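Starch synthase I (Hordeum vulgare, PDB 4HLN) belongs to the starch synthase family of two-domain, GT-B-type glycosyltransferases and binds a glycan in a pocket on its C-terminal domain. Local coordinates at residues Phe556-Trp569 and Thr589-Arg603. Sequence-based numbering, arbitrary orientation.
With GLC (alpha-D-glucopyranose), chain B; GLC (alpha-D-glucopyranose), chain C; GLC (alpha-D-glucopyranose), chain D; GLC (alpha-D-glucopyranose), chain E.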
loop_
_atom_site.group_PDB
_atom_site.type_symbol
_atom_site.label_atom_id
_atom_site.label_comp_id
_atom_site.label_asym_id
_atom_site.label_seq_id
_atom_site.Cartn_x
_atom_site.Cartn_y
_atom_site.Cartn_z
ATOM N N PHE A 556 -21.963 4.138 -0.685
ATOM C CA PHE A 556 -23.312 3.877 -0.200
ATOM C C PHE A 556 -24.341 3.816 -1.310
ATOM O O PHE A 556 -24.386 4.680 -2.187
ATOM C CB PHE A 556 -23.741 4.958 0.781
ATOM C CG PHE A 556 -25.085 4.716 1.383
ATOM C CD1 PHE A 556 -26.032 5.721 1.427
ATOM C CD2 PHE A 556 -25.408 3.471 1.907
ATOM C CE1 PHE A 556 -27.286 5.491 1.997
ATOM C CE2 PHE A 556 -26.657 3.235 2.480
ATOM C CZ PHE A 556 -27.597 4.248 2.521
ATOM N N ASN A 557 -25.190 2.800 -1.241
ATOM C CA ASN A 557 -26.251 2.616 -2.216
ATOM C C ASN A 557 -27.439 1.934 -1.567
ATOM O O ASN A 557 -27.418 0.722 -1.352
ATOM C CB ASN A 557 -25.746 1.781 -3.385
ATOM C CG ASN A 557 -26.863 1.260 -4.243
ATOM O OD1 ASN A 557 -27.875 1.938 -4.447
ATOM N ND2 ASN A 557 -26.698 0.041 -4.745
ATOM N N PRO A 558 -28.481 2.716 -1.248
ATOM C CA PRO A 558 -29.617 2.245 -0.446
ATOM C C PRO A 558 -30.570 1.334 -1.227
ATOM O O PRO A 558 -31.615 0.938 -0.702
ATOM C CB PRO A 558 -30.312 3.549 -0.030
ATOM C CG PRO A 558 -29.981 4.510 -1.119
ATOM C CD PRO A 558 -28.624 4.129 -1.646
ATOM N N PHE A 559 -30.195 0.990 -2.456
ATOM C CA PHE A 559 -31.023 0.144 -3.307
ATOM C C PHE A 559 -30.301 -1.133 -3.726
ATOM O O PHE A 559 -29.107 -1.116 -4.011
ATOM C CB PHE A 559 -31.430 0.914 -4.557
ATOM C CG PHE A 559 -31.766 2.352 -4.297
ATOM C CD1 PHE A 559 -32.786 2.693 -3.420
ATOM C CD2 PHE A 559 -31.076 3.364 -4.944
ATOM C CE1 PHE A 559 -33.109 4.025 -3.185
ATOM C CE2 PHE A 559 -31.395 4.696 -4.715
ATOM C CZ PHE A 559 -32.413 5.026 -3.831
ATOM N N GLY A 560 -31.028 -2.241 -3.778
ATOM C CA GLY A 560 -30.441 -3.485 -4.235
ATOM C C GLY A 560 -31.106 -4.692 -3.617
ATOM O O GLY A 560 -31.775 -4.581 -2.591
ATOM N N ALA A 561 -30.938 -5.846 -4.256
ATOM C CA ALA A 561 -31.414 -7.105 -3.695
ATOM C C ALA A 561 -30.773 -7.267 -2.328
ATOM O O ALA A 561 -29.548 -7.317 -2.213
ATOM C CB ALA A 561 -31.049 -8.269 -4.598
ATOM N N LYS A 562 -31.605 -7.353 -1.295
ATOM C CA LYS A 562 -31.136 -7.138 0.063
ATOM C C LYS A 562 -30.772 -5.662 0.164
ATOM O O LYS A 562 -29.600 -5.290 0.102
ATOM C CB LYS A 562 -29.937 -8.031 0.389
ATOM C CG LYS A 562 -30.262 -9.157 1.346
ATOM C CD LYS A 562 -30.697 -8.602 2.693
ATOM C CE LYS A 562 -31.885 -9.367 3.245
ATOM N NZ LYS A 562 -31.618 -10.830 3.297
ATOM N N GLY A 563 -31.808 -4.837 0.286
ATOM C CA GLY A 563 -31.709 -3.388 0.344
ATOM C C GLY A 563 -30.351 -2.707 0.336
ATOM O O GLY A 563 -29.591 -2.815 -0.628
ATOM N N GLU A 564 -30.060 -1.998 1.426
ATOM C CA GLU A 564 -28.954 -1.041 1.484
ATOM C C GLU A 564 -27.568 -1.679 1.538
ATOM O O GLU A 564 -27.366 -2.701 2.189
ATOM C CB GLU A 564 -29.152 -0.097 2.665
ATOM C CG GLU A 564 -30.495 0.616 2.650
ATOM C CD GLU A 564 -30.692 1.527 3.851
ATOM O OE1 GLU A 564 -31.661 2.316 3.855
ATOM O OE2 GLU A 564 -29.879 1.451 4.797
ATOM N N GLU A 565 -26.617 -1.066 0.842
ATOM C CA GLU A 565 -25.264 -1.604 0.746
ATOM C C GLU A 565 -24.233 -0.489 0.838
ATOM O O GLU A 565 -24.557 0.686 0.642
ATOM C CB GLU A 565 -25.084 -2.346 -0.578
ATOM C CG GLU A 565 -26.104 -3.443 -0.832
ATOM C CD GLU A 565 -25.985 -4.035 -2.226
ATOM O OE1 GLU A 565 -24.880 -3.956 -2.807
ATOM O OE2 GLU A 565 -26.998 -4.570 -2.737
ATOM N N GLY A 566 -22.989 -0.853 1.128
ATOM C CA GLY A 566 -21.922 0.129 1.177
ATOM C C GLY A 566 -21.457 0.436 2.584
ATOM O O GLY A 566 -22.038 -0.046 3.553
ATOM N N THR A 567 -20.412 1.250 2.692
ATOM C CA THR A 567 -19.740 1.472 3.968
ATOM C C THR A 567 -19.346 2.921 4.189
ATOM O O THR A 567 -18.938 3.293 5.284
ATOM C CB THR A 567 -18.466 0.619 4.086
ATOM O OG1 THR A 567 -17.740 0.671 2.853
ATOM C CG2 THR A 567 -18.816 -0.821 4.403
ATOM N N GLY A 568 -19.455 3.729 3.143
ATOM C CA GLY A 568 -19.134 5.139 3.231
ATOM C C GLY A 568 -19.270 5.776 1.864
ATOM O O GLY A 568 -20.012 5.284 1.028
ATOM N N TRP A 569 -18.555 6.864 1.621
ATOM C CA TRP A 569 -18.560 7.454 0.289
ATOM C C TRP A 569 -17.170 7.598 -0.294
ATOM O O TRP A 569 -16.303 8.230 0.299
ATOM C CB TRP A 569 -19.243 8.816 0.301
ATOM C CG TRP A 569 -20.713 8.720 0.412
ATOM C CD1 TRP A 569 -21.610 8.705 -0.609
ATOM C CD2 TRP A 569 -21.474 8.620 1.619
ATOM N NE1 TRP A 569 -22.889 8.604 -0.116
ATOM C CE2 TRP A 569 -22.831 8.548 1.252
ATOM C CE3 TRP A 569 -21.140 8.585 2.973
ATOM C CZ2 TRP A 569 -23.853 8.439 2.190
ATOM C CZ3 TRP A 569 -22.155 8.472 3.902
ATOM C CH2 TRP A 569 -23.494 8.402 3.508
ATOM N N THR A 589 -27.599 12.342 4.826
ATOM C CA THR A 589 -27.881 11.008 5.324
ATOM C C THR A 589 -27.768 10.924 6.848
ATOM O O THR A 589 -28.561 10.250 7.507
ATOM C CB THR A 589 -26.899 10.025 4.712
ATOM O OG1 THR A 589 -26.826 10.259 3.297
ATOM C CG2 THR A 589 -27.323 8.584 4.997
ATOM N N PHE A 590 -26.777 11.613 7.401
ATOM C CA PHE A 590 -26.534 11.581 8.832
ATOM C C PHE A 590 -27.691 12.211 9.594
ATOM O O PHE A 590 -28.125 11.685 10.621
ATOM C CB PHE A 590 -25.223 12.292 9.178
ATOM C CG PHE A 590 -25.029 12.525 10.655
ATOM C CD1 PHE A 590 -24.730 11.466 11.511
ATOM C CD2 PHE A 590 -25.149 13.796 11.193
ATOM C CE1 PHE A 590 -24.557 11.678 12.876
ATOM C CE2 PHE A 590 -24.975 14.010 12.550
ATOM C CZ PHE A 590 -24.683 12.950 13.393
ATOM N N ARG A 591 -28.194 13.332 9.086
ATOM C CA ARG A 591 -29.285 14.049 9.755
ATOM C C ARG A 591 -30.668 13.435 9.509
ATOM O O ARG A 591 -31.428 13.193 10.452
ATOM C CB ARG A 591 -29.303 15.522 9.340
ATOM C CG ARG A 591 -27.935 16.134 9.216
ATOM C CD ARG A 591 -28.017 17.644 9.152
ATOM N NE ARG A 591 -27.892 18.250 10.476
ATOM C CZ ARG A 591 -27.000 19.189 10.783
ATOM N NH1 ARG A 591 -26.153 19.631 9.848
ATOM N NH2 ARG A 591 -26.960 19.685 12.020
ATOM N N GLU A 592 -30.977 13.178 8.242
ATOM C CA GLU A 592 -32.325 12.810 7.834
ATOM C C GLU A 592 -32.642 11.314 7.874
ATOM O O GLU A 592 -33.798 10.938 8.063
ATOM C CB GLU A 592 -32.612 13.386 6.453
ATOM C CG GLU A 592 -32.527 14.907 6.423
ATOM C CD GLU A 592 -31.965 15.436 5.110
ATOM O OE1 GLU A 592 -31.384 16.551 5.113
ATOM O OE2 GLU A 592 -32.100 14.729 4.081
ATOM N N HIS A 593 -31.641 10.456 7.708
ATOM C CA HIS A 593 -31.902 9.016 7.770
ATOM C C HIS A 593 -30.979 8.285 8.730
ATOM O O HIS A 593 -30.158 7.466 8.312
ATOM C CB HIS A 593 -31.846 8.393 6.374
ATOM C CG HIS A 593 -32.535 9.216 5.335
ATOM N ND1 HIS A 593 -31.983 10.368 4.816
ATOM C CD2 HIS A 593 -33.747 9.079 4.746
ATOM C CE1 HIS A 593 -32.815 10.895 3.936
ATOM N NE2 HIS A 593 -33.893 10.133 3.875
ATOM N N LYS A 594 -31.129 8.582 10.018
ATOM C CA LYS A 594 -30.353 7.909 11.059
ATOM C C LYS A 594 -30.374 6.381 10.914
ATOM O O LYS A 594 -29.330 5.734 11.040
ATOM C CB LYS A 594 -30.836 8.311 12.456
ATOM C CG LYS A 594 -30.817 9.811 12.727
ATOM C CD LYS A 594 -29.420 10.348 13.045
ATOM C CE LYS A 594 -29.500 11.794 13.548
ATOM N NZ LYS A 594 -28.183 12.381 13.927
ATOM N N PRO A 595 -31.558 5.794 10.652
ATOM C CA PRO A 595 -31.608 4.334 10.496
ATOM C C PRO A 595 -30.682 3.841 9.383
ATOM O O PRO A 595 -30.061 2.791 9.537
ATOM C CB PRO A 595 -33.079 4.064 10.151
ATOM C CG PRO A 595 -33.621 5.382 9.688
ATOM C CD PRO A 595 -32.888 6.406 10.490
ATOM N N SER A 596 -30.587 4.589 8.288
ATOM C CA SER A 596 -29.639 4.260 7.220
ATOM C C SER A 596 -28.192 4.447 7.677
ATOM O O SER A 596 -27.330 3.611 7.404
ATOM C CB SER A 596 -29.895 5.117 5.978
ATOM O OG SER A 596 -31.076 4.712 5.309
ATOM N N TRP A 597 -27.933 5.557 8.360
ATOM C CA TRP A 597 -26.619 5.821 8.921
ATOM C C TRP A 597 -26.148 4.653 9.791
ATOM O O TRP A 597 -25.072 4.082 9.559
ATOM C CB TRP A 597 -26.633 7.113 9.733
ATOM C CG TRP A 597 -25.262 7.615 10.024
ATOM C CD1 TRP A 597 -24.569 7.497 11.196
ATOM C CD2 TRP A 597 -24.401 8.305 9.117
ATOM N NE1 TRP A 597 -23.326 8.078 11.072
ATOM C CE2 TRP A 597 -23.200 8.579 9.805
ATOM C CE3 TRP A 597 -24.525 8.710 7.786
ATOM C CZ2 TRP A 597 -22.136 9.239 9.207
ATOM C CZ3 TRP A 597 -23.465 9.370 7.193
ATOM C CH2 TRP A 597 -22.288 9.630 7.902
ATOM N N GLU A 598 -26.955 4.298 10.788
ATOM C CA GLU A 598 -26.666 3.145 11.634
ATOM C C GLU A 598 -26.229 1.928 10.822
ATOM O O GLU A 598 -25.358 1.169 11.241
ATOM C CB GLU A 598 -27.879 2.782 12.495
ATOM C CG GLU A 598 -28.022 3.603 13.776
ATOM C CD GLU A 598 -28.126 2.737 15.035
ATOM O OE1 GLU A 598 -28.164 1.488 14.911
ATOM O OE2 GLU A 598 -28.166 3.309 16.152
ATOM N N GLY A 599 -26.836 1.733 9.659
ATOM C CA GLY A 599 -26.480 0.604 8.824
ATOM C C GLY A 599 -25.086 0.756 8.252
ATOM O O GLY A 599 -24.310 -0.204 8.230
ATOM N N LEU A 600 -24.764 1.961 7.784
ATOM C CA LEU A 600 -23.442 2.218 7.228
ATOM C C LEU A 600 -22.357 1.927 8.261
ATOM O O LEU A 600 -21.297 1.377 7.938
ATOM C CB LEU A 600 -23.342 3.658 6.742
ATOM C CG LEU A 600 -23.812 3.859 5.304
ATOM C CD1 LEU A 600 -24.174 5.308 5.060
ATOM C CD2 LEU A 600 -22.751 3.378 4.306
ATOM N N MET A 601 -22.637 2.297 9.508
ATOM C CA MET A 601 -21.700 2.072 10.601
ATOM C C MET A 601 -21.538 0.592 10.892
ATOM O O MET A 601 -20.429 0.053 10.841
ATOM C CB MET A 601 -22.173 2.790 11.859
ATOM C CG MET A 601 -22.250 4.300 11.706
ATOM S SD MET A 601 -23.289 5.102 12.967
ATOM C CE MET A 601 -22.428 4.740 14.501
ATOM N N LYS A 602 -22.652 -0.064 11.195
ATOM C CA LYS A 602 -22.627 -1.477 11.548
ATOM C C LYS A 602 -21.948 -2.326 10.466
ATOM O O LYS A 602 -21.229 -3.291 10.772
ATOM C CB LYS A 602 -24.040 -1.973 11.879
ATOM C CG LYS A 602 -24.596 -1.355 13.176
ATOM C CD LYS A 602 -25.876 -2.026 13.668
ATOM C CE LYS A 602 -26.258 -1.546 15.063
ATOM N NZ LYS A 602 -27.366 -2.353 15.658
ATOM N N ARG A 603 -22.150 -1.951 9.205
ATOM C CA ARG A 603 -21.500 -2.654 8.114
ATOM C C ARG A 603 -19.984 -2.490 8.201
ATOM O O ARG A 603 -19.239 -3.463 8.040
ATOM C CB ARG A 603 -22.038 -2.190 6.760
ATOM C CG ARG A 603 -22.759 -3.297 5.995
ATOM C CD ARG A 603 -24.178 -2.914 5.631
ATOM N NE ARG A 603 -24.216 -1.736 4.773
ATOM C CZ ARG A 603 -25.156 -0.797 4.845
ATOM N NH1 ARG A 603 -25.119 0.255 4.030
ATOM N NH2 ARG A 603 -26.133 -0.911 5.739
HETATM C C1 GLC B . -32.183 8.129 1.204
HETATM C C2 GLC B . -32.229 7.045 2.281
HETATM C C3 GLC B . -32.966 5.781 1.832
HETATM C C4 GLC B . -34.352 6.079 1.253
HETATM C C5 GLC B . -34.466 7.474 0.617
HETATM C C6 GLC B . -35.854 8.020 0.950
HETATM O O2 GLC B . -30.925 6.756 2.725
HETATM O O3 GLC B . -33.148 4.951 2.955
HETATM O O4 GLC B . -34.753 5.097 0.288
HETATM O O5 GLC B . -33.536 8.482 1.009
HETATM O O6 GLC B . -35.756 9.348 1.424
HETATM C C1 GLC C . -25.242 5.942 -5.588
HETATM C C2 GLC C . -26.706 5.566 -5.698
HETATM C C3 GLC C . -27.608 6.593 -4.996
HETATM C C4 GLC C . -27.109 7.164 -3.653
HETATM C C5 GLC C . -25.605 7.418 -3.783
HETATM C C6 GLC C . -24.921 7.764 -2.473
HETATM O O2 GLC C . -27.029 5.480 -7.072
HETATM O O3 GLC C . -28.867 5.993 -4.800
HETATM O O4 GLC C . -27.922 8.323 -3.403
HETATM O O5 GLC C . -24.968 6.245 -4.245
HETATM O O6 GLC C . -24.104 8.890 -2.672
HETATM C C1 GLC D . -27.973 9.096 -2.141
HETATM C C2 GLC D . -27.785 8.468 -0.741
HETATM C C3 GLC D . -29.030 7.953 0.016
HETATM C C4 GLC D . -30.341 8.682 -0.253
HETATM C C5 GLC D . -30.358 9.271 -1.665
HETATM C C6 GLC D . -31.482 10.300 -1.768
HETATM O O2 GLC D . -26.810 7.453 -0.785
HETATM O O3 GLC D . -28.797 8.104 1.401
HETATM O O4 GLC D . -31.461 7.814 -0.024
HETATM O O5 GLC D . -29.138 9.910 -2.037
HETATM O O6 GLC D . -30.958 11.589 -1.542
HETATM C C1 GLC E . -35.735 4.132 0.767
HETATM C C2 GLC E . -35.295 2.666 0.707
HETATM C C3 GLC E . -35.199 2.091 -0.716
HETATM C C4 GLC E . -36.328 2.506 -1.682
HETATM C C5 GLC E . -36.984 3.849 -1.302
HETATM C C6 GLC E . -38.441 3.886 -1.780
HETATM O O2 GLC E . -34.062 2.504 1.375
HETATM O O3 GLC E . -35.185 0.680 -0.606
HETATM O O4 GLC E . -35.822 2.573 -3.030
HETATM O O5 GLC E . -36.979 4.170 0.090
HETATM O O6 GLC E . -39.235 2.976 -1.044
HETATM O O HOH W 1 -27.211 1.684 5.338
#
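L600 fills the buried end of this contact. CD1 lies over one face of the F556 ring, 3.9 Å from its centroid in a CH-pi contact, and also meets W569 CH2 at 3.5 Å. CD2 packs on the backbone where T567 joins G568. A branched, apolar residue suits a place walled by two aromatics and main chain. F556 reaches it because its CG stands anti to the backbone N (chi1 -177°), which carries the ring toward helix 594-606. Beside it, W597 brings CZ3 to the edge of the W569 indole, and V540 of strand 540-544 closes the apolar core.

In the Rossmann-like C-terminal domain of this GT-B fold, residues 556-569 form the loop leading into edge strand 569-571, and the two helices beyond that strand fold back against this loop. Together they build the glycan pocket.

The outer side is polar and looser. R603, bent at chi2 and chi3, turns its guanidinium so that NE donates to G566 O (3.0 Å), in the carbonyl plane, while NH1 adds a weak bond. Glycine suits position 566 because at its phi of 107° and psi of 175° a side chain would press on the carbonyl of E565 and on F556. E564, extended beyond CG, accepts from S596 OG at its OE1 (2.9 Å). Its OE2 is 4.5 Å from R603 NH2, too far for a salt bridge, but one water joins E564 OE2, S596 O and R603 NH2; the nearby arginine probably favours an ionised carboxylate. A serine hydroxyl suits its place because it can also accept, here from O2 of the chain B glucose, whose O3 donates to E564 OE1 (3.2 Å).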